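Local coordinates for protein probable LacI-family transcriptional regulator (Corynebacterium glutamicum ATCC 13032, PDB 3BIL) that probably acts as a LacI-family transcriptional regulator that binds cis-regulatory DNA, though its precise function has not been established, at residues E177-L185 and L327-S336. Residues are numbered along the deposited sequence; the frame is centred on the assembly and turned at random.
Sequences ELLAHNNAL and LIHRESIINS
One face of the His329 ring, in the conformer modelled here (a second exists), is covered by the methyl CD2 of Leu178, a CH-pi contact 3.7 Å from CD2 to the ring centroid, while CD1, above the same face but offset outward, meets CE1. Such contacts show how a periplasmic-binding-protein-like domain seats its C-terminal tail: the chain leaves strand 322-328 and runs past the C-terminal end of helix 169-181. Leu178 reaches the imidazole because its CG stands anti to the backbone N (chi1 -169°), and its CD2 also touches CD2 of Leu327. Deeper in, CD1 of Ile333 meets CD2 of Leu179 at 3.6 Å, both side chains resting on Ile274 of strand 272-276. The helix ends in a Schellman motif with Asn183 at positive phi, and the Asn182 amide is oriented by its ND2, which donates to Leu178 O at 2.9 Å; Asn182 N reaches that oxygen from the opposite face of its plane. The amide planes of Asn182 and Asn335 are nearly perpendicular (88°), with Asn182 OD1 2.8 Å from Asn335 ND2. Asn335 and Ser336 are both poorly ordered, and Ser336 N donates to Asn182 O over a long 3.3 Å, though nearly straight at 165°.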
loop_
_atom_site.group_PDB
_atom_site.type_symbol
_atom_site.label_atom_id
_atom_site.label_comp_id
_atom_site.label_asym_id
_atom_site.label_seq_id
_atom_site.Cartn_x
_atom_site.Cartn_y
_atom_site.Cartn_z
ATOM N N GLU A 177 -8.311 -27.903 -2.731
ATOM C CA GLU A 177 -7.652 -29.215 -2.831
ATOM C C GLU A 177 -6.662 -29.428 -1.711
ATOM O O GLU A 177 -6.748 -30.416 -0.995
ATOM C CB GLU A 177 -6.989 -29.430 -4.204
ATOM C CG GLU A 177 -7.759 -30.374 -5.148
ATOM C CD GLU A 177 -8.066 -31.752 -4.501
ATOM O OE1 GLU A 177 -7.100 -32.500 -4.176
ATOM O OE2 GLU A 177 -9.272 -32.086 -4.313
ATOM N N LEU A 178 -5.764 -28.462 -1.538
ATOM C CA LEU A 178 -4.765 -28.471 -0.484
ATOM C C LEU A 178 -5.349 -28.486 0.908
ATOM O O LEU A 178 -4.832 -29.201 1.779
ATOM C CB LEU A 178 -3.830 -27.266 -0.663
ATOM C CG LEU A 178 -2.541 -27.171 0.163
ATOM C CD1 LEU A 178 -1.642 -28.364 -0.080
ATOM C CD2 LEU A 178 -1.792 -25.903 -0.167
ATOM N N LEU A 179 -6.412 -27.704 1.149
ATOM C CA LEU A 179 -7.078 -27.768 2.469
ATOM C C LEU A 179 -7.632 -29.165 2.694
ATOM O O LEU A 179 -7.486 -29.739 3.798
ATOM C CB LEU A 179 -8.154 -26.664 2.689
ATOM C CG LEU A 179 -7.534 -25.249 2.663
ATOM C CD1 LEU A 179 -8.492 -24.105 2.374
ATOM C CD2 LEU A 179 -6.613 -24.985 3.854
ATOM N N ALA A 180 -8.229 -29.723 1.644
ATOM C CA ALA A 180 -8.848 -31.041 1.762
ATOM C C ALA A 180 -7.828 -32.146 2.080
ATOM O O ALA A 180 -8.063 -32.925 3.017
ATOM C CB ALA A 180 -9.624 -31.368 0.532
ATOM N N HIS A 181 -6.701 -32.204 1.336
ATOM C CA HIS A 181 -5.671 -33.190 1.629
ATOM C C HIS A 181 -5.098 -33.064 3.000
ATOM O O HIS A 181 -4.690 -34.057 3.572
ATOM C CB HIS A 181 -4.541 -33.149 0.617
ATOM C CG HIS A 181 -4.984 -33.539 -0.760
ATOM N ND1 HIS A 181 -4.380 -33.061 -1.903
ATOM C CD2 HIS A 181 -6.021 -34.314 -1.170
ATOM C CE1 HIS A 181 -5.004 -33.556 -2.959
ATOM N NE2 HIS A 181 -6.008 -34.310 -2.540
ATOM N N ASN A 182 -5.063 -31.852 3.542
ATOM C CA ASN A 182 -4.526 -31.640 4.879
ATOM C C ASN A 182 -5.516 -31.815 6.027
ATOM O O ASN A 182 -5.157 -31.573 7.213
ATOM C CB ASN A 182 -3.884 -30.270 4.944
ATOM C CG ASN A 182 -2.482 -30.262 4.324
ATOM O OD1 ASN A 182 -1.526 -30.731 4.948
ATOM N ND2 ASN A 182 -2.353 -29.705 3.096
ATOM N N ASN A 183 -6.743 -32.261 5.687
ATOM C CA ASN A 183 -7.874 -32.276 6.631
ATOM C C ASN A 183 -7.979 -30.962 7.447
ATOM O O ASN A 183 -8.195 -30.985 8.644
ATOM C CB ASN A 183 -7.823 -33.495 7.576
ATOM C CG ASN A 183 -9.152 -33.697 8.352
ATOM O OD1 ASN A 183 -10.241 -33.430 7.814
ATOM N ND2 ASN A 183 -9.060 -34.151 9.611
ATOM N N ALA A 184 -7.819 -29.818 6.791
ATOM C CA ALA A 184 -7.712 -28.586 7.527
ATOM C C ALA A 184 -9.107 -27.981 7.485
ATOM O O ALA A 184 -9.304 -26.854 7.037
ATOM C CB ALA A 184 -6.672 -27.678 6.881
ATOM N N LEU A 185 -10.084 -28.765 7.940
ATOM C CA LEU A 185 -11.468 -28.424 7.778
ATOM C C LEU A 185 -12.066 -28.261 9.139
ATOM O O LEU A 185 -11.568 -28.898 10.083
ATOM C CB LEU A 185 -12.208 -29.563 7.079
ATOM C CG LEU A 185 -11.874 -30.011 5.664
ATOM C CD1 LEU A 185 -12.904 -31.136 5.282
ATOM C CD2 LEU A 185 -11.852 -28.833 4.617
ATOM N N LEU A 327 -1.658 -20.551 -6.934
ATOM C CA LEU A 327 -1.387 -20.760 -5.504
ATOM C C LEU A 327 0.136 -20.800 -5.177
ATOM O O LEU A 327 0.837 -21.709 -5.608
ATOM C CB LEU A 327 -2.038 -22.063 -5.045
ATOM C CG LEU A 327 -1.950 -22.372 -3.556
ATOM C CD1 LEU A 327 -2.909 -21.478 -2.773
ATOM C CD2 LEU A 327 -2.349 -23.815 -3.321
ATOM N N ILE A 328 0.620 -19.819 -4.406
ATOM C CA ILE A 328 1.944 -19.801 -3.854
ATOM C C ILE A 328 1.909 -20.576 -2.518
ATOM O O ILE A 328 1.382 -20.088 -1.522
ATOM C CB ILE A 328 2.420 -18.326 -3.623
ATOM C CG1 ILE A 328 2.060 -17.405 -4.793
ATOM C CG2 ILE A 328 3.917 -18.236 -3.327
ATOM C CD1 ILE A 328 2.526 -17.832 -6.170
ATOM N N HIS A 329 2.467 -21.766 -2.500
ATOM C CA HIS A 329 2.479 -22.585 -1.293
ATOM C C HIS A 329 3.583 -22.113 -0.362
ATOM O O HIS A 329 4.771 -22.124 -0.709
ATOM C CB HIS A 329 2.635 -24.082 -1.633
ATOM C CG HIS A 329 2.215 -25.011 -0.529
ATOM N ND1 HIS A 329 1.966 -26.351 -0.741
ATOM C CD2 HIS A 329 2.021 -24.797 0.795
ATOM C CE1 HIS A 329 1.635 -26.918 0.402
ATOM N NE2 HIS A 329 1.663 -25.998 1.350
ATOM N N ARG A 330 3.163 -21.659 0.819
ATOM C CA ARG A 330 4.108 -21.245 1.836
ATOM C C ARG A 330 3.906 -22.092 3.078
ATOM O O ARG A 330 3.890 -23.315 2.951
ATOM C CB ARG A 330 4.011 -19.789 2.120
ATOM C CG ARG A 330 4.233 -18.942 0.883
ATOM C CD ARG A 330 4.846 -17.606 1.328
ATOM N NE ARG A 330 4.993 -16.688 0.210
ATOM C CZ ARG A 330 4.220 -15.656 -0.041
ATOM N NH1 ARG A 330 3.221 -15.340 0.775
ATOM N NH2 ARG A 330 4.472 -14.913 -1.102
ATOM N N GLU A 331 3.755 -21.498 4.261
ATOM C CA GLU A 331 3.644 -22.343 5.464
ATOM C C GLU A 331 2.458 -22.134 6.442
ATOM O O GLU A 331 2.589 -22.408 7.637
ATOM C CB GLU A 331 4.966 -22.341 6.225
ATOM C CG GLU A 331 5.908 -23.487 5.827
ATOM C CD GLU A 331 7.055 -23.059 4.896
ATOM O OE1 GLU A 331 7.395 -23.854 3.972
ATOM O OE2 GLU A 331 7.614 -21.944 5.101
ATOM N N SER A 332 1.299 -21.692 5.948
ATOM C CA SER A 332 0.170 -21.371 6.833
ATOM C C SER A 332 -0.978 -22.423 6.891
ATOM O O SER A 332 -2.090 -22.108 7.324
ATOM C CB SER A 332 -0.371 -19.992 6.481
ATOM O OG SER A 332 -0.630 -19.842 5.099
ATOM N N ILE A 333 -0.698 -23.662 6.472
ATOM C CA ILE A 333 -1.637 -24.769 6.529
ATOM C C ILE A 333 -1.086 -25.837 7.469
ATOM O O ILE A 333 -0.016 -26.376 7.222
ATOM C CB ILE A 333 -1.788 -25.451 5.153
ATOM C CG1 ILE A 333 -2.100 -24.448 4.026
ATOM C CG2 ILE A 333 -2.797 -26.593 5.226
ATOM C CD1 ILE A 333 -3.305 -23.616 4.231
ATOM N N ILE A 334 -1.819 -26.139 8.538
ATOM C CA ILE A 334 -1.523 -27.276 9.420
ATOM C C ILE A 334 -1.772 -28.608 8.722
ATOM O O ILE A 334 -2.695 -28.733 7.928
ATOM C CB ILE A 334 -2.437 -27.273 10.660
ATOM C CG1 ILE A 334 -2.260 -25.990 11.461
ATOM C CG2 ILE A 334 -2.110 -28.427 11.584
ATOM C CD1 ILE A 334 -3.292 -24.990 11.175
ATOM N N ASN A 335 -0.945 -29.607 9.019
ATOM C CA ASN A 335 -1.336 -30.980 8.743
ATOM C C ASN A 335 -1.964 -31.717 9.951
ATOM O O ASN A 335 -1.277 -32.004 10.943
ATOM C CB ASN A 335 -0.203 -31.796 8.142
ATOM C CG ASN A 335 -0.728 -33.011 7.414
ATOM O OD1 ASN A 335 -0.160 -34.100 7.473
ATOM N ND2 ASN A 335 -1.858 -32.836 6.751
ATOM N N SER A 336 -3.264 -32.026 9.839
ATOM C CA SER A 336 -4.019 -32.780 10.859
ATOM C C SER A 336 -4.104 -34.302 10.630
ATOM O O SER A 336 -4.396 -34.775 9.525
ATOM C CB SER A 336 -5.422 -32.196 11.002
ATOM O OG SER A 336 -5.326 -30.873 11.489
#